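Local coordinates for protein DUF199/WhiA (Thermotoga maritima, PDB 3HYJ) that probably acts in cell division and chromosome segregation and binds DNA, seen here as its N-terminal, degenerate LAGLIDADG homing endonuclease domain, at residues E16-P21 against A58-L63; E135-E140 against T167-I172. All coordinates share one frame; numbering follows the deposited sequence.

Contact 1 (E16-P21 against A58-L63); sequences ELVNVP and ASRRLL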
loop_
_atom_site.group_PDB
_atom_site.type_symbol
_atom_site.label_atom_id
_atom_site.label_comp_id
_atom_site.label_asym_id
_atom_site.label_seq_id
_atom_site.Cartn_x
_atom_site.Cartn_y
_atom_site.Cartn_z
ATOM N N GLU A 16 -8.137 1.235 -9.744
ATOM C CA GLU A 16 -8.695 -0.080 -9.956
ATOM C C GLU A 16 -8.757 -0.881 -8.637
ATOM O O GLU A 16 -9.621 -1.742 -8.469
ATOM C CB GLU A 16 -7.888 -0.811 -11.014
ATOM C CG GLU A 16 -8.654 -1.928 -11.651
ATOM C CD GLU A 16 -7.803 -2.743 -12.581
ATOM O OE1 GLU A 16 -7.741 -3.978 -12.400
ATOM O OE2 GLU A 16 -7.193 -2.151 -13.495
ATOM N N LEU A 17 -7.859 -0.573 -7.701
ATOM C CA LEU A 17 -7.772 -1.276 -6.405
ATOM C C LEU A 17 -8.726 -0.763 -5.347
ATOM O O LEU A 17 -9.007 -1.481 -4.390
ATOM C CB LEU A 17 -6.358 -1.191 -5.831
ATOM C CG LEU A 17 -5.286 -1.877 -6.666
ATOM C CD1 LEU A 17 -3.980 -1.965 -5.913
ATOM C CD2 LEU A 17 -5.733 -3.259 -7.095
ATOM N N VAL A 18 -9.222 0.461 -5.492
ATOM C CA VAL A 18 -10.167 0.983 -4.511
ATOM C C VAL A 18 -11.383 0.054 -4.356
ATOM O O VAL A 18 -11.926 -0.066 -3.267
ATOM C CB VAL A 18 -10.658 2.391 -4.875
ATOM C CG1 VAL A 18 -11.778 2.837 -3.917
ATOM C CG2 VAL A 18 -9.494 3.374 -4.864
ATOM N N ASN A 19 -11.757 -0.625 -5.442
ATOM C CA ASN A 19 -12.982 -1.414 -5.531
ATOM C C ASN A 19 -12.915 -2.884 -5.143
ATOM O O ASN A 19 -13.954 -3.485 -4.906
ATOM C CB ASN A 19 -13.505 -1.330 -6.960
ATOM C CG ASN A 19 -13.881 0.074 -7.339
ATOM O OD1 ASN A 19 -14.863 0.623 -6.817
ATOM N ND2 ASN A 19 -13.084 0.690 -8.223
ATOM N N VAL A 20 -11.726 -3.478 -5.097
ATOM C CA VAL A 20 -11.599 -4.896 -4.685
ATOM C C VAL A 20 -12.389 -5.182 -3.377
ATOM O O VAL A 20 -12.154 -4.526 -2.365
ATOM C CB VAL A 20 -10.111 -5.322 -4.499
ATOM C CG1 VAL A 20 -10.033 -6.717 -3.898
ATOM C CG2 VAL A 20 -9.352 -5.276 -5.827
ATOM N N PRO A 21 -13.344 -6.143 -3.400
ATOM C CA PRO A 21 -14.134 -6.407 -2.189
ATOM C C PRO A 21 -13.269 -6.809 -1.011
ATOM O O PRO A 21 -12.134 -7.219 -1.203
ATOM C CB PRO A 21 -15.068 -7.538 -2.616
ATOM C CG PRO A 21 -15.250 -7.325 -4.067
ATOM C CD PRO A 21 -13.903 -6.855 -4.565
ATOM N N ALA A 58 -5.673 5.691 -2.787
ATOM C CA ALA A 58 -5.282 5.001 -1.550
ATOM C C ALA A 58 -6.046 5.613 -0.391
ATOM O O ALA A 58 -6.530 4.916 0.479
ATOM C CB ALA A 58 -3.782 5.078 -1.305
ATOM N N SER A 59 -6.166 6.928 -0.432
ATOM C CA SER A 59 -6.854 7.695 0.567
ATOM C C SER A 59 -8.322 7.285 0.682
ATOM O O SER A 59 -8.819 7.085 1.793
ATOM C CB SER A 59 -6.749 9.167 0.208
ATOM O OG SER A 59 -7.046 9.961 1.316
ATOM N N ARG A 60 -9.025 7.158 -0.446
ATOM C CA ARG A 60 -10.421 6.636 -0.434
ATOM C C ARG A 60 -10.512 5.200 0.152
ATOM O O ARG A 60 -11.439 4.879 0.914
ATOM C CB ARG A 60 -11.022 6.640 -1.835
ATOM C CG ARG A 60 -11.757 7.893 -2.210
ATOM C CD ARG A 60 -11.667 8.184 -3.710
ATOM N NE ARG A 60 -11.982 7.037 -4.582
ATOM C CZ ARG A 60 -11.418 6.789 -5.781
ATOM N NH1 ARG A 60 -10.467 7.575 -6.297
ATOM N NH2 ARG A 60 -11.789 5.722 -6.479
ATOM N N ARG A 61 -9.557 4.351 -0.216
ATOM C CA ARG A 61 -9.515 2.997 0.291
ATOM C C ARG A 61 -9.382 2.996 1.812
ATOM O O ARG A 61 -10.128 2.294 2.505
ATOM C CB ARG A 61 -8.352 2.227 -0.326
ATOM C CG ARG A 61 -8.253 0.775 0.103
ATOM C CD ARG A 61 -9.055 -0.123 -0.756
ATOM N NE ARG A 61 -8.882 -1.507 -0.330
ATOM C CZ ARG A 61 -9.596 -2.550 -0.768
ATOM N NH1 ARG A 61 -10.562 -2.386 -1.667
ATOM N NH2 ARG A 61 -9.336 -3.769 -0.294
ATOM N N LEU A 62 -8.453 3.794 2.325
ATOM C CA LEU A 62 -8.248 3.902 3.764
ATOM C C LEU A 62 -9.558 4.206 4.503
ATOM O O LEU A 62 -9.863 3.547 5.501
ATOM C CB LEU A 62 -7.222 4.981 4.086
ATOM C CG LEU A 62 -6.840 5.082 5.565
ATOM C CD1 LEU A 62 -6.399 3.755 6.117
ATOM C CD2 LEU A 62 -5.744 6.108 5.718
ATOM N N LEU A 63 -10.321 5.189 4.020
ATOM C CA LEU A 63 -11.562 5.582 4.685
ATOM C C LEU A 63 -12.581 4.435 4.700
ATOM O O LEU A 63 -13.390 4.320 5.621
ATOM C CB LEU A 63 -12.171 6.817 4.009
ATOM C CG LEU A 63 -11.267 8.058 3.935
ATOM C CD1 LEU A 63 -11.918 9.160 3.084
ATOM C CD2 LEU A 63 -10.881 8.564 5.344
#
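Arg61 reaches from helix 56-68 to the backbone where helix 9-18 gives way to a loop. One nitrogen, NH1, does most of the touching. Its shorter bond goes to Val20: NH1 lies 2.8 Å from Val20 O, the N-H points almost straight at the oxygen (172°), and it arrives on a lone pair in the carbonyl plane. A second bond runs 3.1 Å from Arg61 NH1 to Val18 O. Here the nitrogen sits above the carbonyl plane, 70° out of it. Both oxygens nevertheless lie near the guanidinium plane, at its edge.

The chain of Arg61 leaves the helix with CG anti to the backbone N (chi1 -178°) and then bends at chi2, which brings NH1 to the carbonyls of Val18 and Val20. Beside it, Val18 packs against Arg60, the two side chains crossing at about a right angle. Val18 CG2 lies over one face of the Arg60 guanidinium, nearer the rim than the centre, and comes within 3.7 Å of Arg60 NH2.

In the LAGLIDADG fold, pairs of strands alternate with helices. Helix 56-68 follows strand 49-53 in this order, and the contact ties it to helix 9-18, near the start of the chain. Leu62 and Ser59 point to the strands instead, touching Leu53 on strand 49-53 and Ile91 on strand 88-93.

The rest of the Arg61 guanidinium is set from outside. NE forms a salt bridge with Glu31 of helix 25-39, and the side chain packs on Phe35 of that helix. NH2 lies close to Arg116 NE, and Glu31 probably offsets this like charge. A leucine here would probably leave the Val18 and Val20 carbonyls without their shared donor and Glu31 without this cation. Arg60 has a second neighbour, Phe56, to which it makes a cation-pi contact.

Contact 2 (E135-E140 against T167-I172); sequences EINLFE and TRKLYI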
loop_
_atom_site.group_PDB
_atom_site.type_symbol
_atom_site.label_atom_id
_atom_site.label_comp_id
_atom_site.label_asym_id
_atom_site.label_seq_id
_atom_site.Cartn_x
_atom_site.Cartn_y
_atom_site.Cartn_z
ATOM N N GLU A 135 8.286 0.193 -6.883
ATOM C CA GLU A 135 8.885 0.328 -5.578
ATOM C C GLU A 135 7.803 0.614 -4.565
ATOM O O GLU A 135 6.713 1.075 -4.930
ATOM C CB GLU A 135 9.945 1.429 -5.586
ATOM C CG GLU A 135 9.404 2.835 -5.615
ATOM C CD GLU A 135 10.499 3.882 -5.700
ATOM O OE1 GLU A 135 11.656 3.510 -6.047
ATOM O OE2 GLU A 135 10.182 5.071 -5.425
ATOM N N ILE A 136 8.110 0.296 -3.307
ATOM C CA ILE A 136 7.257 0.618 -2.190
ATOM C C ILE A 136 8.058 1.191 -1.031
ATOM O O ILE A 136 8.926 0.522 -0.474
ATOM C CB ILE A 136 6.551 -0.598 -1.661
ATOM C CG1 ILE A 136 5.700 -1.233 -2.746
ATOM C CG2 ILE A 136 5.693 -0.194 -0.459
ATOM C CD1 ILE A 136 5.047 -2.510 -2.283
ATOM N N ASN A 137 7.742 2.425 -0.656
ATOM C CA ASN A 137 8.304 3.025 0.536
ATOM C C ASN A 137 8.002 2.151 1.729
ATOM O O ASN A 137 6.841 1.910 2.020
ATOM C CB ASN A 137 7.684 4.397 0.759
ATOM C CG ASN A 137 8.320 5.131 1.916
ATOM O OD1 ASN A 137 9.375 5.762 1.754
ATOM N ND2 ASN A 137 7.686 5.057 3.097
ATOM N N LEU A 138 9.028 1.642 2.400
ATOM C CA LEU A 138 8.813 0.801 3.588
ATOM C C LEU A 138 10.042 0.877 4.452
ATOM O O LEU A 138 11.087 0.390 4.074
ATOM C CB LEU A 138 8.555 -0.645 3.180
ATOM C CG LEU A 138 8.388 -1.661 4.315
ATOM C CD1 LEU A 138 7.271 -1.237 5.279
ATOM C CD2 LEU A 138 8.103 -3.036 3.730
ATOM N N PHE A 139 9.951 1.508 5.606
ATOM C CA PHE A 139 11.173 1.905 6.288
ATOM C C PHE A 139 11.771 0.837 7.215
ATOM O O PHE A 139 12.997 0.637 7.243
ATOM C CB PHE A 139 10.951 3.193 7.069
ATOM C CG PHE A 139 12.191 3.696 7.720
ATOM C CD1 PHE A 139 13.091 4.474 7.004
ATOM C CD2 PHE A 139 12.488 3.355 9.041
ATOM C CE1 PHE A 139 14.248 4.932 7.602
ATOM C CE2 PHE A 139 13.638 3.807 9.641
ATOM C CZ PHE A 139 14.528 4.594 8.920
ATOM N N GLU A 140 10.912 0.179 7.981
ATOM C CA GLU A 140 11.348 -0.698 9.043
ATOM C C GLU A 140 12.024 -1.929 8.464
ATOM O O GLU A 140 11.438 -2.625 7.659
ATOM C CB GLU A 140 10.131 -1.081 9.850
ATOM C CG GLU A 140 10.362 -1.892 11.068
ATOM C CD GLU A 140 9.029 -2.192 11.719
ATOM O OE1 GLU A 140 8.360 -1.222 12.156
ATOM O OE2 GLU A 140 8.625 -3.382 11.753
ATOM N N THR A 167 15.994 6.900 3.574
ATOM C CA THR A 167 14.747 6.246 3.166
ATOM C C THR A 167 15.055 4.838 2.634
ATOM O O THR A 167 16.189 4.546 2.218
ATOM C CB THR A 167 13.970 7.051 2.077
ATOM O OG1 THR A 167 14.675 6.990 0.833
ATOM C CG2 THR A 167 13.780 8.501 2.484
ATOM N N ARG A 168 14.049 3.965 2.656
ATOM C CA ARG A 168 14.209 2.585 2.184
ATOM C C ARG A 168 13.033 2.172 1.381
ATOM O O ARG A 168 11.918 2.375 1.827
ATOM C CB ARG A 168 14.314 1.608 3.337
ATOM C CG ARG A 168 15.717 1.328 3.739
ATOM C CD ARG A 168 15.791 0.242 4.763
ATOM N NE ARG A 168 16.741 0.630 5.798
ATOM C CZ ARG A 168 16.415 1.235 6.939
ATOM N NH1 ARG A 168 17.372 1.543 7.800
ATOM N NH2 ARG A 168 15.145 1.523 7.240
ATOM N N LYS A 169 13.275 1.569 0.217
ATOM C CA LYS A 169 12.198 1.077 -0.618
ATOM C C LYS A 169 12.433 -0.368 -0.897
ATOM O O LYS A 169 13.548 -0.787 -1.115
ATOM C CB LYS A 169 12.113 1.774 -1.984
ATOM C CG LYS A 169 12.473 3.257 -2.041
ATOM C CD LYS A 169 11.284 4.157 -1.834
ATOM C CE LYS A 169 11.671 5.592 -2.208
ATOM N NZ LYS A 169 10.636 6.573 -1.766
ATOM N N LEU A 170 11.344 -1.112 -0.907
ATOM C CA LEU A 170 11.267 -2.439 -1.477
ATOM C C LEU A 170 11.138 -2.249 -2.979
ATOM O O LEU A 170 10.367 -1.413 -3.425
ATOM C CB LEU A 170 10.005 -3.108 -0.934
ATOM C CG LEU A 170 9.761 -4.590 -1.165
ATOM C CD1 LEU A 170 10.633 -5.402 -0.185
ATOM C CD2 LEU A 170 8.258 -4.849 -0.982
ATOM N N TYR A 171 11.866 -3.042 -3.750
ATOM C CA TYR A 171 12.088 -2.764 -5.164
ATOM C C TYR A 171 11.908 -4.013 -6.025
ATOM O O TYR A 171 12.443 -5.066 -5.695
ATOM C CB TYR A 171 13.513 -2.229 -5.311
ATOM C CG TYR A 171 14.023 -2.010 -6.725
ATOM C CD1 TYR A 171 13.309 -1.241 -7.636
ATOM C CD2 TYR A 171 15.241 -2.534 -7.129
ATOM C CE1 TYR A 171 13.776 -1.030 -8.923
ATOM C CE2 TYR A 171 15.723 -2.313 -8.407
ATOM C CZ TYR A 171 14.982 -1.559 -9.302
ATOM O OH TYR A 171 15.442 -1.332 -10.579
ATOM N N ILE A 172 11.157 -3.882 -7.127
ATOM C CA ILE A 172 10.980 -4.956 -8.109
ATOM C C ILE A 172 11.262 -4.434 -9.508
ATOM O O ILE A 172 10.747 -3.394 -9.897
ATOM C CB ILE A 172 9.562 -5.549 -8.079
ATOM C CG1 ILE A 172 9.233 -6.085 -6.678
ATOM C CG2 ILE A 172 9.440 -6.661 -9.121
ATOM C CD1 ILE A 172 7.943 -6.874 -6.590
HETATM O O HOH W 1 11.466 4.808 3.699
#
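Glu135 and Lys169 cross on one face of an antiparallel sheet, where strands 134-137 and 167-172 form the middle pair. The sheet is one of two four-stranded sheets in this LAGLIDADG domain. Ile136 and Leu170 are a hydrogen-bonded pair, with Ile136 N 2.8 Å from Leu170 O. Their side chains lie side by side on the other face and point the same way; Ile136 CD1 is 4.2 Å from Leu170 CD2. Helices 141-155 and 175-184 cover that face, through Leu144 and Phe181.

On the face of Glu135, Asn137 and Lys169, Glu135 CG lies between the backbone N and the carbonyl carbon (chi1 74°), and the extended chain brings the carboxylate against CD and CE of Lys169. Glu135 OE2 is 3.6 Å from Lys169 CE, while its salt bridge to NZ is long, 4.0 Å. OE1 instead bonds to His133, a sodium ligand. Asn137 comes at Lys169 obliquely and gives its ND2 to Ala38 O.

Beyond the paired strands, the Arg168 guanidinium leads with NH2 over the centre of the Phe139 ring, its plane turned 57° from the ring in a cation-pi contact. An implausibly short approach of NH2 to Phe139 O makes its placing, and so the exact tilt, doubtful. Arg168 NH1 pairs with Glu141. Water 1 donates to Asn137 OD1 at 3.0 Å and accepts from Arg168 N at 2.9 Å.

How the contacts relate
The two contacts lie on opposite sides of the chain's centre. Their centres are 21 Å apart and their nearest atoms about 10 Å apart, so they do not touch. Both segments of contact 1 precede those of contact 2 in the sequence. Helix 25-39 reaches both: Glu31 and Phe35 meet Arg61 in contact 1, while Lys37, Ala38 and Arg39 meet residues of 135-140 in contact 2. Contact 2 borders the sodium site. The Tyr171 side chain is about 5 Å from the ion, and its ring meets His133, which binds the ion with His131. At contact 1 a glycerol, most likely a crystallisation additive, lies about 4 Å from the Arg60 side chain.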